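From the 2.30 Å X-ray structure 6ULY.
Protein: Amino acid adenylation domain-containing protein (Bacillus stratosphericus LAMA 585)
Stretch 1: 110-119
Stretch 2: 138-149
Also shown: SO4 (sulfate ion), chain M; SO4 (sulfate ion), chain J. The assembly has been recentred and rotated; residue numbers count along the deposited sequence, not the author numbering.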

# COMPACT_ATOMS: atom_id res chain seq x y z
N ALA A 110 3.30 13.64 6.77
CA ALA A 110 2.09 14.42 6.53
C ALA A 110 2.29 15.38 5.36
O ALA A 110 1.41 15.52 4.51
N VAL A 111 3.44 16.04 5.31
CA VAL A 111 3.70 17.00 4.24
C VAL A 111 3.79 16.30 2.89
O VAL A 111 3.36 16.85 1.87
N LYS A 112 4.36 15.09 2.86
CA LYS A 112 4.41 14.33 1.62
C LYS A 112 3.01 13.99 1.13
O LYS A 112 2.70 14.13 -0.06
N LYS A 113 2.15 13.52 2.03
CA LYS A 113 0.79 13.17 1.65
C LYS A 113 0.03 14.38 1.11
O LYS A 113 -0.71 14.27 0.13
N LEU A 114 0.20 15.55 1.75
CA LEU A 114 -0.45 16.75 1.24
C LEU A 114 0.00 17.05 -0.18
O LEU A 114 -0.82 17.40 -1.04
N HIS A 115 1.30 16.91 -0.44
CA HIS A 115 1.81 17.18 -1.78
C HIS A 115 1.18 16.24 -2.81
O HIS A 115 0.86 16.66 -3.93
N HIS A 116 1.01 14.97 -2.45
CA HIS A 116 0.41 14.01 -3.37
C HIS A 116 -0.99 14.45 -3.77
O HIS A 116 -1.30 14.60 -4.96
N ALA A 117 -1.87 14.65 -2.78
CA ALA A 117 -3.23 15.08 -3.07
C ALA A 117 -3.24 16.42 -3.80
O ALA A 117 -4.01 16.62 -4.75
N TRP A 118 -2.40 17.36 -3.36
CA TRP A 118 -2.35 18.67 -4.00
C TRP A 118 -2.01 18.53 -5.48
O TRP A 118 -2.66 19.15 -6.34
N LYS A 119 -1.01 17.71 -5.80
CA LYS A 119 -0.64 17.48 -7.19
C LYS A 119 -1.72 16.70 -7.94
O LYS A 119 -1.98 16.96 -9.12
N GLY A 138 5.17 28.10 3.44
CA GLY A 138 6.48 27.48 3.39
C GLY A 138 6.55 26.27 2.47
O GLY A 138 7.65 25.89 2.05
N LEU A 139 5.40 25.67 2.15
CA LEU A 139 5.39 24.53 1.24
C LEU A 139 5.94 24.88 -0.13
O LEU A 139 6.35 23.98 -0.87
N ALA A 140 5.95 26.17 -0.49
CA ALA A 140 6.50 26.57 -1.79
C ALA A 140 7.98 26.23 -1.88
O ALA A 140 8.47 25.87 -2.96
N PHE A 141 8.70 26.34 -0.77
CA PHE A 141 10.11 25.96 -0.75
C PHE A 141 10.27 24.46 -0.53
O PHE A 141 11.15 23.83 -1.14
N LEU A 142 9.44 23.86 0.33
CA LEU A 142 9.55 22.43 0.59
C LEU A 142 9.28 21.62 -0.67
O LEU A 142 9.94 20.60 -0.92
N TRP A 143 8.31 22.04 -1.47
CA TRP A 143 7.92 21.32 -2.68
C TRP A 143 8.62 21.83 -3.92
O TRP A 143 8.38 21.31 -5.02
N HIS A 144 9.49 22.84 -3.79
CA HIS A 144 10.23 23.40 -4.91
C HIS A 144 9.30 23.69 -6.09
O HIS A 144 9.48 23.19 -7.21
N THR A 145 8.29 24.50 -5.82
CA THR A 145 7.23 24.78 -6.77
C THR A 145 6.93 26.27 -6.80
O THR A 145 7.01 26.95 -5.78
N ASP A 146 6.57 26.75 -7.98
CA ASP A 146 6.07 28.11 -8.17
C ASP A 146 4.57 28.14 -8.38
O ASP A 146 4.01 29.20 -8.68
N GLN A 147 3.90 26.99 -8.24
CA GLN A 147 2.47 26.86 -8.48
C GLN A 147 1.64 26.91 -7.21
O GLN A 147 0.43 26.70 -7.26
N LEU A 148 2.27 27.15 -6.06
CA LEU A 148 1.54 27.20 -4.80
C LEU A 148 0.78 28.51 -4.70
O LEU A 148 1.31 29.59 -5.00
N ARG A 149 -0.49 28.42 -4.28
CA ARG A 149 -1.35 29.58 -4.08
C ARG A 149 -2.09 29.40 -2.76
O ARG A 149 -2.74 28.37 -2.55

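Packing of the helix 110-119 against the helical turn that includes Leu139 to Leu142 and the loop that follows it; no direct hydrogen bond links the two stretches, and the contact is largely aromatic and aliphatic, centred on Trp143 (chi1 m, CA-to-CB toward the helix). Val111, a t rotamer whose CA-to-CB bond runs sideways, still places CG1 against three side chains: 3.9 Å from Leu139 CD2, 4.0 Å from Leu142 CD1 and 3.4 Å from Trp143 NE1. That methyl sits at the edge of the indole, and Trp143 NE1 is buried here without a polar partner. Lys112 and Lys113, both m at chi1 and otherwise extended, point away. Leu114 (m, t) points toward the second stretch and lays CB 4.0 Å from Trp143 CZ2. His115 (t) also points toward it, turning its ring edge to the face of Trp143: the planes meet at 81°, and His115 CD2 lies 3.4 Å from Trp143 CG. Both ring nitrogens donate to sulfates, His115 ND1 to O4 of the chain M ion at 3.0 Å and His115 NE2 to O3 of the chain J ion at 3.3 Å. His116 (t) points away but shares the first sulfate, its ND1 bonding O1 of chain M at 3.0 Å. Trp118 (t, chi2 79°) points toward the loop. Trp143 CZ3 lies over one face of its ring, 3.5 Å from Trp118 CD2, with the six-membered rings oblique at 39°. Along its edge, Trp118 CH2 comes within 3.6 Å of Thr145 OG1, the atom that accepts a hydrogen bond from Gln147 N (3.0 Å). Leu148 (t, p) brings CD1 to 4.1 Å from Trp118 NE1. Water 1 bridges the stretches, accepting from Trp118 NE1 and Arg149 N, each 3.0 Å from its O. Lys119, t at all four chi angles, has its CA-to-CB bond sideways and hydrogen-bonds O2 of the chain J sulfate through NZ (3.1 Å).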

# COMPACT_ATOMS: atom_id res chain seq x y z
CB ALA A 110 1.69 15.18 7.79
CB VAL A 111 4.97 17.81 4.55
CG1 VAL A 111 5.44 18.57 3.33
CG2 VAL A 111 4.72 18.76 5.71
CB LYS A 112 5.24 13.05 1.81
CG LYS A 112 6.72 13.28 2.09
CD LYS A 112 7.48 11.97 2.15
CE LYS A 112 8.97 12.20 2.42
NZ LYS A 112 9.73 10.92 2.51
CB LYS A 113 0.06 12.56 2.84
CG LYS A 113 0.75 11.32 3.41
CD LYS A 113 -0.06 10.66 4.52
CE LYS A 113 0.59 9.37 4.97
NZ LYS A 113 -0.32 8.54 5.82
CB LEU A 114 -0.16 17.94 2.16
CG LEU A 114 -0.72 17.85 3.58
CD1 LEU A 114 -0.24 19.02 4.43
CD2 LEU A 114 -2.24 17.79 3.57
CB HIS A 115 3.33 17.03 -1.81
CG HIS A 115 3.93 17.21 -3.17
ND1 HIS A 115 4.03 16.18 -4.09
CD2 HIS A 115 4.44 18.31 -3.78
CE1 HIS A 115 4.59 16.64 -5.20
NE2 HIS A 115 4.84 17.93 -5.04
CB HIS A 116 0.38 12.62 -2.75
CG HIS A 116 -0.37 11.61 -3.57
ND1 HIS A 116 0.21 10.90 -4.59
CD2 HIS A 116 -1.67 11.21 -3.52
CE1 HIS A 116 -0.69 10.10 -5.14
NE2 HIS A 116 -1.84 10.27 -4.50
CB ALA A 117 -4.04 15.18 -1.78
CB TRP A 118 -1.33 19.54 -3.27
CG TRP A 118 -1.03 20.85 -3.92
CD1 TRP A 118 -1.79 21.99 -3.87
CD2 TRP A 118 0.13 21.18 -4.70
NE1 TRP A 118 -1.18 23.00 -4.58
CE2 TRP A 118 -0.00 22.53 -5.09
CE3 TRP A 118 1.26 20.46 -5.10
CZ2 TRP A 118 0.96 23.17 -5.87
CZ3 TRP A 118 2.21 21.10 -5.87
CH2 TRP A 118 2.06 22.44 -6.25
CB LYS A 119 0.69 16.74 -7.26
CG LYS A 119 1.23 16.53 -8.66
CD LYS A 119 2.65 15.95 -8.63
CE LYS A 119 3.19 15.71 -10.04
NZ LYS A 119 4.58 15.16 -10.03
CB LEU A 139 3.97 23.98 1.12
CG LEU A 139 3.35 23.47 2.42
CD1 LEU A 139 1.87 23.15 2.23
CD2 LEU A 139 4.11 22.24 2.91
CB ALA A 140 6.28 28.06 -2.01
CB PHE A 141 10.85 26.73 0.34
CG PHE A 141 10.97 28.21 0.06
CD1 PHE A 141 12.14 28.74 -0.47
CD2 PHE A 141 9.91 29.07 0.33
CE1 PHE A 141 12.25 30.10 -0.72
CE2 PHE A 141 10.02 30.43 0.08
CZ PHE A 141 11.19 30.94 -0.44
CB LEU A 142 8.58 22.01 1.69
CG LEU A 142 9.07 22.05 3.14
CD1 LEU A 142 7.99 21.53 4.08
CD2 LEU A 142 10.34 21.24 3.30
CB TRP A 143 6.40 21.42 -2.87
CG TRP A 143 5.61 20.81 -1.75
CD1 TRP A 143 6.10 20.03 -0.74
CD2 TRP A 143 4.20 20.93 -1.51
NE1 TRP A 143 5.08 19.65 0.10
CE2 TRP A 143 3.90 20.19 -0.35
CE3 TRP A 143 3.16 21.59 -2.18
CZ2 TRP A 143 2.61 20.09 0.16
CZ3 TRP A 143 1.88 21.49 -1.66
CH2 TRP A 143 1.61 20.74 -0.51
CB HIS A 144 11.38 22.47 -5.32
CG HIS A 144 12.36 22.22 -4.22
ND1 HIS A 144 13.41 23.06 -3.95
CD2 HIS A 144 12.43 21.22 -3.30
CE1 HIS A 144 14.10 22.60 -2.92
NE2 HIS A 144 13.53 21.48 -2.51
CB THR A 145 5.95 24.00 -6.44
OG1 THR A 145 4.92 24.35 -7.37
CG2 THR A 145 5.48 24.32 -5.03
CB ASP A 146 6.78 28.76 -9.36
CG ASP A 146 8.29 28.69 -9.25
OD1 ASP A 146 8.83 28.96 -8.16
OD2 ASP A 146 8.94 28.35 -10.27
CB GLN A 147 2.19 25.56 -9.23
CG GLN A 147 2.78 25.49 -10.62
CD GLN A 147 2.02 26.34 -11.62
OE1 GLN A 147 1.20 25.84 -12.38
NE2 GLN A 147 2.29 27.64 -11.61
CB LEU A 148 2.51 27.05 -3.62
CG LEU A 148 1.84 26.82 -2.27
CD1 LEU A 148 1.13 25.47 -2.25
CD2 LEU A 148 2.86 26.90 -1.14
CB ARG A 149 -2.34 29.75 -5.23
CG ARG A 149 -1.72 30.25 -6.52
CD ARG A 149 -2.71 30.14 -7.68
NE ARG A 149 -2.14 30.59 -8.94
CZ ARG A 149 -2.73 30.46 -10.12
NH1 ARG A 149 -3.93 29.89 -10.21
NH2 ARG A 149 -2.14 30.90 -11.22
S SO4 M . 3.90 12.70 -5.31
O1 SO4 M . 2.73 11.97 -5.70
O2 SO4 M . 5.03 11.82 -5.31
O3 SO4 M . 4.13 13.76 -6.24
O4 SO4 M . 3.71 13.24 -4.00
S SO4 J . 5.35 19.13 -8.77
O1 SO4 J . 6.09 19.67 -9.89
O2 SO4 J . 5.64 17.72 -8.67
O3 SO4 J . 5.77 19.78 -7.55
O4 SO4 J . 3.94 19.35 -8.98
O HOH W 1 -1.91 25.88 -4.85